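Side-chain contacts in DPSA (Streptomyces coelicolor, PDB 4CY9), which probably oxidises and stores iron as a ferritin-like Dps protein of twelve subunits, and is linked to DNA binding: residues His49-Ala52 and Val53-Ile57; Met56-Pro59 and Gln60-Gln63; Thr37-His40 and Val41-Val45. All blocks are in the same frame, centred on the assembly; numbering follows the deposited sequence.

The three contacts show how single helical turns prepare side chains for the gaps between helices. Contacts 1 and 2 overlap on helix 50-77, sharing Met56 and Ile57, with centres about 11 Å apart; contact 3 lies on helix 14-44, its centre about 10 Å from that of contact 1 and about 11 Å from that of contact 2. Polar ties joining the helices include a probable hydrogen bond between His54 O and His42 ND1 (2.8 Å) and a salt bridge between Asp58 OD1 and Lys39 NZ (2.8 Å). Neighbouring subunits reach chiefly contacts 1 and 3; in Dps proteins such interfaces house the ferroxidase centre, consistent with the cluster of histidines and carboxylates here.

Contact 1: His49-Ala52 and Val53-Ile57; sequences HFIA and VHEMI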
loop_
_atom_site.group_PDB
_atom_site.type_symbol
_atom_site.label_atom_id
_atom_site.label_comp_id
_atom_site.label_asym_id
_atom_site.label_seq_id
_atom_site.Cartn_x
_atom_site.Cartn_y
_atom_site.Cartn_z
ATOM N N HIS A 49 5.667 -9.642 31.815
ATOM C CA HIS A 49 5.914 -8.607 30.769
ATOM C C HIS A 49 6.379 -9.201 29.454
ATOM O O HIS A 49 6.899 -8.481 28.629
ATOM C CB HIS A 49 7.020 -7.637 31.314
ATOM C CG HIS A 49 6.545 -6.916 32.563
ATOM N ND1 HIS A 49 5.650 -5.834 32.442
ATOM C CD2 HIS A 49 6.806 -7.084 33.852
ATOM C CE1 HIS A 49 5.392 -5.422 33.725
ATOM N NE2 HIS A 49 6.025 -6.180 34.553
ATOM N N PHE A 50 6.188 -10.538 29.243
ATOM C CA PHE A 50 6.735 -11.139 28.031
ATOM C C PHE A 50 6.378 -10.379 26.739
ATOM O O PHE A 50 7.239 -10.044 25.984
ATOM C CB PHE A 50 6.065 -12.610 27.900
ATOM C CG PHE A 50 6.379 -13.247 26.582
ATOM C CD1 PHE A 50 7.662 -13.779 26.348
ATOM C CD2 PHE A 50 5.371 -13.446 25.629
ATOM C CE1 PHE A 50 7.962 -14.422 25.093
ATOM C CE2 PHE A 50 5.653 -13.960 24.423
ATOM C CZ PHE A 50 6.942 -14.522 24.097
ATOM N N ILE A 51 5.075 -10.207 26.472
ATOM C CA ILE A 51 4.720 -9.856 25.065
ATOM C C ILE A 51 5.231 -8.440 24.817
ATOM O O ILE A 51 5.706 -8.060 23.708
ATOM C CB ILE A 51 3.191 -10.208 24.738
ATOM C CG1 ILE A 51 2.903 -10.029 23.203
ATOM C CG2 ILE A 51 2.284 -9.184 25.489
ATOM C CD1 ILE A 51 3.661 -11.162 22.469
ATOM N N ALA A 52 5.134 -7.563 25.835
ATOM C CA ALA A 52 5.581 -6.213 25.606
ATOM C C ALA A 52 7.061 -6.103 25.277
ATOM O O ALA A 52 7.447 -5.362 24.347
ATOM C CB ALA A 52 5.265 -5.317 26.855
ATOM N N VAL A 53 7.903 -6.791 26.042
ATOM C CA VAL A 53 9.299 -6.754 25.780
ATOM C C VAL A 53 9.668 -7.447 24.429
ATOM O O VAL A 53 10.516 -7.020 23.687
ATOM C CB VAL A 53 10.070 -7.303 27.033
ATOM C CG1 VAL A 53 11.518 -7.475 26.736
ATOM C CG2 VAL A 53 9.754 -6.341 28.221
ATOM N N HIS A 54 9.014 -8.610 24.249
ATOM C CA HIS A 54 9.281 -9.451 23.073
ATOM C C HIS A 54 8.991 -8.607 21.899
ATOM O O HIS A 54 9.830 -8.550 20.981
ATOM C CB HIS A 54 8.322 -10.663 23.167
ATOM C CG HIS A 54 8.281 -11.528 21.999
ATOM N ND1 HIS A 54 9.169 -12.650 21.877
ATOM C CD2 HIS A 54 7.382 -11.580 20.969
ATOM C CE1 HIS A 54 8.843 -13.276 20.647
ATOM N NE2 HIS A 54 7.768 -12.643 20.096
ATOM N N GLU A 55 7.832 -7.934 21.887
ATOM C CA GLU A 55 7.489 -7.090 20.697
ATOM C C GLU A 55 8.405 -5.892 20.651
ATOM O O GLU A 55 8.770 -5.477 19.470
ATOM C CB GLU A 55 6.003 -6.628 20.629
ATOM C CG GLU A 55 5.105 -7.846 20.833
ATOM C CD GLU A 55 4.578 -8.523 19.680
ATOM O OE1 GLU A 55 5.383 -9.221 19.046
ATOM O OE2 GLU A 55 3.321 -8.506 19.574
ATOM N N MET A 56 8.737 -5.308 21.778
ATOM C CA MET A 56 9.567 -4.030 21.681
ATOM C C MET A 56 11.040 -4.209 21.028
ATOM O O MET A 56 11.653 -3.313 20.386
ATOM C CB MET A 56 9.835 -3.519 23.019
ATOM C CG MET A 56 10.810 -2.328 23.123
ATOM S SD MET A 56 11.007 -1.717 24.893
ATOM C CE MET A 56 12.504 -2.566 25.576
ATOM N N ILE A 57 11.591 -5.391 21.229
ATOM C CA ILE A 57 12.957 -5.674 20.666
ATOM C C ILE A 57 12.882 -5.782 19.160
ATOM O O ILE A 57 13.852 -5.516 18.445
ATOM C CB ILE A 57 13.447 -7.021 21.336
ATOM C CG1 ILE A 57 13.794 -6.699 22.742
ATOM C CG2 ILE A 57 14.596 -7.648 20.466
ATOM C CD1 ILE A 57 14.134 -7.998 23.550
#
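Phe50 and His54, one turn apart, share the same first torsion (chi1 171° in both), which swings CG to the side opposite the backbone N and sends the two rings out of the helix side by side, pointing the same way. They form an offset stack with centroids 4.8 Å apart and planes inclined by 27°. The overlap is partial: Phe50 CZ sits over one face of the imidazole, nearer its rim than its middle, 3.7 Å from His54 ND1. In return, His54 CB lies above the phenyl face, making a CH-pi contact of 4.2 Å to the Phe50 centroid. Ile51 completes the group obliquely, its CD1 4.0 Å from His54 CD2. Farther back on the same branch, Ile51 CG1 runs alongside the aliphatic part of Glu55, 3.9 Å from Glu55 CG. The backbone beneath is the first turn of helix 50-77. His49, at the N-cap, supplies the first carbonyl, and its O receives Val53 N at 3.2 Å in an almost straight bond (175°); His54 N binds Phe50 O at 2.9 Å. Beyond the turn, His54 ND1 is hydrogen-bonded to O of His42 on helix 14-44, and the His42 ring also stacks on that of His54, while Trp153, Phe154 and His158 of a second subunit meet the Phe50 ring. The local stack therefore belongs to a larger aromatic cluster at a subunit interface, in which the imidazole is limited in rotation by ring packing and by a hydrogen bond through ND1.

Contact 2: Met56-Pro59 and Gln60-Gln63; sequences MIDP and QVDQ
A proline kink in helix 50-77, one of the long helices of the ferritin-like bundle, sets the frame in which Pro59 and the residues on either side of it meet the following turn. The nitrogen of Pro59 carries no hydrogen, and Met56 O stands 4.2 Å from Gln60 N, so the regular i to i+4 bonds resume only with Val61 N to Ile57 O (2.9 Å), followed by those of Asp62 and Gln63. On the flank turned to helix 14-44, Ile57 and Val61 cross obliquely and touch through their CG2 methyls at 3.6 Å. That Val61 methyl stands opposite its own carbonyl carbon and beside the backbone N (chi1 170° for CG1), a position that also brings it to 4.0 Å from Asp58 OD1, whose principal partner is Lys39 in a salt bridge. Asp58 O accepts Asp62 N at 3.2 Å; a water lies 2.8 Å from Asp62 OD1 and also near Asp58 O, with more acceptors around it than protons to give. Gln60 leads away to the bundle interior, its NE2 bonded to Tyr116 OH. Around the kink, then, apolar methyls face one neighbouring helix while the carbonyl of Asp58 accepts a main-chain N-H with a water close by.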
loop_
_atom_site.group_PDB
_atom_site.type_symbol
_atom_site.label_atom_id
_atom_site.label_comp_id
_atom_site.label_asym_id
_atom_site.label_seq_id
_atom_site.Cartn_x
_atom_site.Cartn_y
_atom_site.Cartn_z
ATOM N N MET A 56 8.737 -5.308 21.778
ATOM C CA MET A 56 9.567 -4.030 21.681
ATOM C C MET A 56 11.040 -4.209 21.028
ATOM O O MET A 56 11.653 -3.313 20.386
ATOM C CB MET A 56 9.835 -3.519 23.019
ATOM C CG MET A 56 10.810 -2.328 23.123
ATOM S SD MET A 56 11.007 -1.717 24.893
ATOM C CE MET A 56 12.504 -2.566 25.576
ATOM N N ILE A 57 11.591 -5.391 21.229
ATOM C CA ILE A 57 12.957 -5.674 20.666
ATOM C C ILE A 57 12.882 -5.782 19.160
ATOM O O ILE A 57 13.852 -5.516 18.445
ATOM C CB ILE A 57 13.447 -7.021 21.336
ATOM C CG1 ILE A 57 13.794 -6.699 22.742
ATOM C CG2 ILE A 57 14.596 -7.648 20.466
ATOM C CD1 ILE A 57 14.134 -7.998 23.550
ATOM N N ASP A 58 11.732 -6.255 18.617
ATOM C CA ASP A 58 11.807 -6.615 17.160
ATOM C C ASP A 58 12.160 -5.389 16.224
ATOM O O ASP A 58 12.989 -5.621 15.308
ATOM C CB ASP A 58 10.579 -7.550 16.785
ATOM C CG ASP A 58 11.062 -9.072 16.454
ATOM O OD1 ASP A 58 12.420 -9.610 16.445
ATOM O OD2 ASP A 58 10.080 -9.739 16.100
ATOM N N PRO A 59 11.631 -4.199 16.409
ATOM C CA PRO A 59 12.084 -3.189 15.495
ATOM C C PRO A 59 13.569 -2.775 15.735
ATOM O O PRO A 59 14.202 -2.288 14.795
ATOM C CB PRO A 59 11.227 -1.988 15.772
ATOM C CG PRO A 59 10.600 -2.195 17.139
ATOM C CD PRO A 59 10.402 -3.695 17.175
ATOM N N GLN A 60 14.081 -2.939 16.959
ATOM C CA GLN A 60 15.478 -2.635 17.192
ATOM C C GLN A 60 16.381 -3.703 16.512
ATOM O O GLN A 60 17.431 -3.343 15.982
ATOM C CB GLN A 60 15.711 -2.626 18.695
ATOM C CG GLN A 60 17.172 -2.400 19.006
ATOM C CD GLN A 60 17.718 -0.958 18.664
ATOM O OE1 GLN A 60 17.038 -0.067 17.967
ATOM N NE2 GLN A 60 18.892 -0.699 19.115
ATOM N N VAL A 61 15.929 -4.967 16.455
ATOM C CA VAL A 61 16.685 -6.011 15.716
ATOM C C VAL A 61 16.841 -5.545 14.278
ATOM O O VAL A 61 17.914 -5.567 13.659
ATOM C CB VAL A 61 15.933 -7.376 15.717
ATOM C CG1 VAL A 61 16.623 -8.358 14.732
ATOM C CG2 VAL A 61 16.045 -7.963 17.144
ATOM N N ASP A 62 15.712 -5.085 13.713
ATOM C CA ASP A 62 15.745 -4.680 12.306
ATOM C C ASP A 62 16.635 -3.454 12.092
ATOM O O ASP A 62 17.392 -3.420 11.125
ATOM C CB ASP A 62 14.313 -4.251 11.797
ATOM C CG ASP A 62 13.299 -5.443 11.802
ATOM O OD1 ASP A 62 13.731 -6.601 11.794
ATOM O OD2 ASP A 62 12.064 -5.101 11.855
ATOM N N GLN A 63 16.553 -2.498 13.012
ATOM C CA GLN A 63 17.344 -1.259 12.910
ATOM C C GLN A 63 18.851 -1.579 13.044
ATOM O O GLN A 63 19.732 -1.001 12.298
ATOM C CB GLN A 63 16.929 -0.235 14.016
ATOM C CG GLN A 63 17.726 1.042 13.776
ATOM C CD GLN A 63 17.079 2.493 13.862
ATOM O OE1 GLN A 63 15.953 2.777 14.332
ATOM N NE2 GLN A 63 17.878 3.424 13.400
HETATM O O HOH W 1 12.991 -8.423 13.778
#

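Contact 3: Thr37-His40 and Val41-Val45; sequences TLKH and VHWNV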
loop_
_atom_site.group_PDB
_atom_site.type_symbol
_atom_site.label_atom_id
_atom_site.label_comp_id
_atom_site.label_asym_id
_atom_site.label_seq_id
_atom_site.Cartn_x
_atom_site.Cartn_y
_atom_site.Cartn_z
ATOM N N THR A 37 22.257 -10.970 19.769
ATOM C CA THR A 37 21.932 -10.993 21.184
ATOM C C THR A 37 20.501 -10.451 21.390
ATOM O O THR A 37 19.763 -10.976 22.257
ATOM C CB THR A 37 22.926 -10.089 21.971
ATOM O OG1 THR A 37 24.231 -10.735 21.853
ATOM C CG2 THR A 37 22.553 -9.945 23.466
ATOM N N LEU A 38 20.078 -9.451 20.609
ATOM C CA LEU A 38 18.658 -8.982 20.779
ATOM C C LEU A 38 17.698 -10.124 20.387
ATOM O O LEU A 38 16.672 -10.249 21.069
ATOM C CB LEU A 38 18.409 -7.799 19.788
ATOM C CG LEU A 38 19.150 -6.498 20.321
ATOM C CD1 LEU A 38 19.106 -5.497 19.117
ATOM C CD2 LEU A 38 18.360 -5.886 21.502
ATOM N N LYS A 39 18.002 -10.895 19.338
ATOM C CA LYS A 39 17.066 -11.981 19.000
ATOM C C LYS A 39 17.105 -13.001 20.121
ATOM O O LYS A 39 16.061 -13.550 20.494
ATOM C CB LYS A 39 17.460 -12.675 17.708
ATOM C CG LYS A 39 16.932 -11.955 16.391
ATOM C CD LYS A 39 15.351 -12.107 16.503
ATOM C CE LYS A 39 14.670 -11.859 15.203
ATOM N NZ LYS A 39 13.184 -12.061 15.451
ATOM N N HIS A 40 18.281 -13.298 20.644
ATOM C CA HIS A 40 18.333 -14.224 21.821
ATOM C C HIS A 40 17.459 -13.773 22.969
ATOM O O HIS A 40 16.753 -14.606 23.586
ATOM C CB HIS A 40 19.851 -14.324 22.237
ATOM C CG HIS A 40 20.075 -15.146 23.469
ATOM N ND1 HIS A 40 20.308 -16.505 23.426
ATOM C CD2 HIS A 40 20.033 -14.783 24.822
ATOM C CE1 HIS A 40 20.447 -16.966 24.695
ATOM N NE2 HIS A 40 20.272 -15.929 25.553
ATOM N N VAL A 41 17.503 -12.479 23.282
ATOM C CA VAL A 41 16.640 -11.985 24.362
ATOM C C VAL A 41 15.180 -12.156 23.936
ATOM O O VAL A 41 14.299 -12.552 24.729
ATOM C CB VAL A 41 16.982 -10.500 24.691
ATOM C CG1 VAL A 41 15.997 -10.000 25.745
ATOM C CG2 VAL A 41 18.432 -10.462 25.298
ATOM N N HIS A 42 14.821 -11.738 22.726
ATOM C CA HIS A 42 13.441 -11.857 22.231
ATOM C C HIS A 42 12.920 -13.290 22.429
ATOM O O HIS A 42 11.761 -13.486 22.800
ATOM C CB HIS A 42 13.515 -11.461 20.765
ATOM C CG HIS A 42 12.256 -11.620 19.968
ATOM N ND1 HIS A 42 11.297 -10.651 19.920
ATOM C CD2 HIS A 42 11.961 -12.528 18.940
ATOM C CE1 HIS A 42 10.304 -10.964 19.048
ATOM N NE2 HIS A 42 10.729 -12.166 18.421
ATOM N N TRP A 43 13.735 -14.283 22.147
ATOM C CA TRP A 43 13.237 -15.682 22.230
ATOM C C TRP A 43 13.153 -16.184 23.629
ATOM O O TRP A 43 12.331 -17.066 23.904
ATOM C CB TRP A 43 14.222 -16.607 21.484
ATOM C CG TRP A 43 14.323 -16.312 20.012
ATOM C CD1 TRP A 43 13.333 -15.875 19.158
ATOM C CD2 TRP A 43 15.523 -16.427 19.201
ATOM N NE1 TRP A 43 13.821 -15.680 17.899
ATOM C CE2 TRP A 43 15.151 -16.032 17.860
ATOM C CE3 TRP A 43 16.850 -16.837 19.469
ATOM C CZ2 TRP A 43 16.061 -16.013 16.773
ATOM C CZ3 TRP A 43 17.756 -16.878 18.353
ATOM C CH2 TRP A 43 17.402 -16.492 17.036
ATOM N N ASN A 44 13.946 -15.625 24.545
ATOM C CA ASN A 44 14.137 -16.251 25.854
ATOM C C ASN A 44 13.669 -15.387 27.027
ATOM O O ASN A 44 13.917 -15.735 28.175
ATOM C CB ASN A 44 15.639 -16.558 26.051
ATOM C CG ASN A 44 16.113 -17.642 25.042
ATOM O OD1 ASN A 44 17.039 -17.428 24.191
ATOM N ND2 ASN A 44 15.396 -18.775 25.062
ATOM N N VAL A 45 12.893 -14.336 26.783
ATOM C CA VAL A 45 12.239 -13.604 27.855
ATOM C C VAL A 45 10.971 -14.351 28.320
ATOM O O VAL A 45 10.272 -14.900 27.473
ATOM C CB VAL A 45 11.757 -12.166 27.371
ATOM C CG1 VAL A 45 12.917 -11.200 27.405
ATOM C CG2 VAL A 45 11.092 -12.155 25.969
#
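Two carboxylates grip the amine NZ of Lys39, which lies 3.7 Å from CD2 of His42: Asp58 of the same chain and Asp69 of a fourth subunit both form salt bridges to it. The lysine gets there by bending at chi2 (-66°), so that its chain runs alongside His42 and, nearer its root, passes slantwise over the indole of Trp43. Lys39 CB lies over the six-membered ring of the indole, 3.9 Å from its centroid and 18° off the normal, a clear CH-pi contact. On that same face Lys39 O stands 3.2 Å from Trp43 CD2, while it accepts the backbone bond from Trp43 N at 2.9 Å; the indole is thus laid back on the turn before it. Replacing Trp43 by an alanine would probably strip the lysine's methylene stem of its aromatic floor and leave Asp69 of the fourth subunit without its weak bond from the indole NE1. The His40 ring, with NE2 bonded to the carbonyl of Ile100 and ND1 to the peptide N-H of Gly84 of the fourth subunit, is likely to be neutral with its proton on NE2, whereas Lys39, held between two carboxylates, is likely to stay charged and to tie the helix to both its own bundle and the neighbouring subunit.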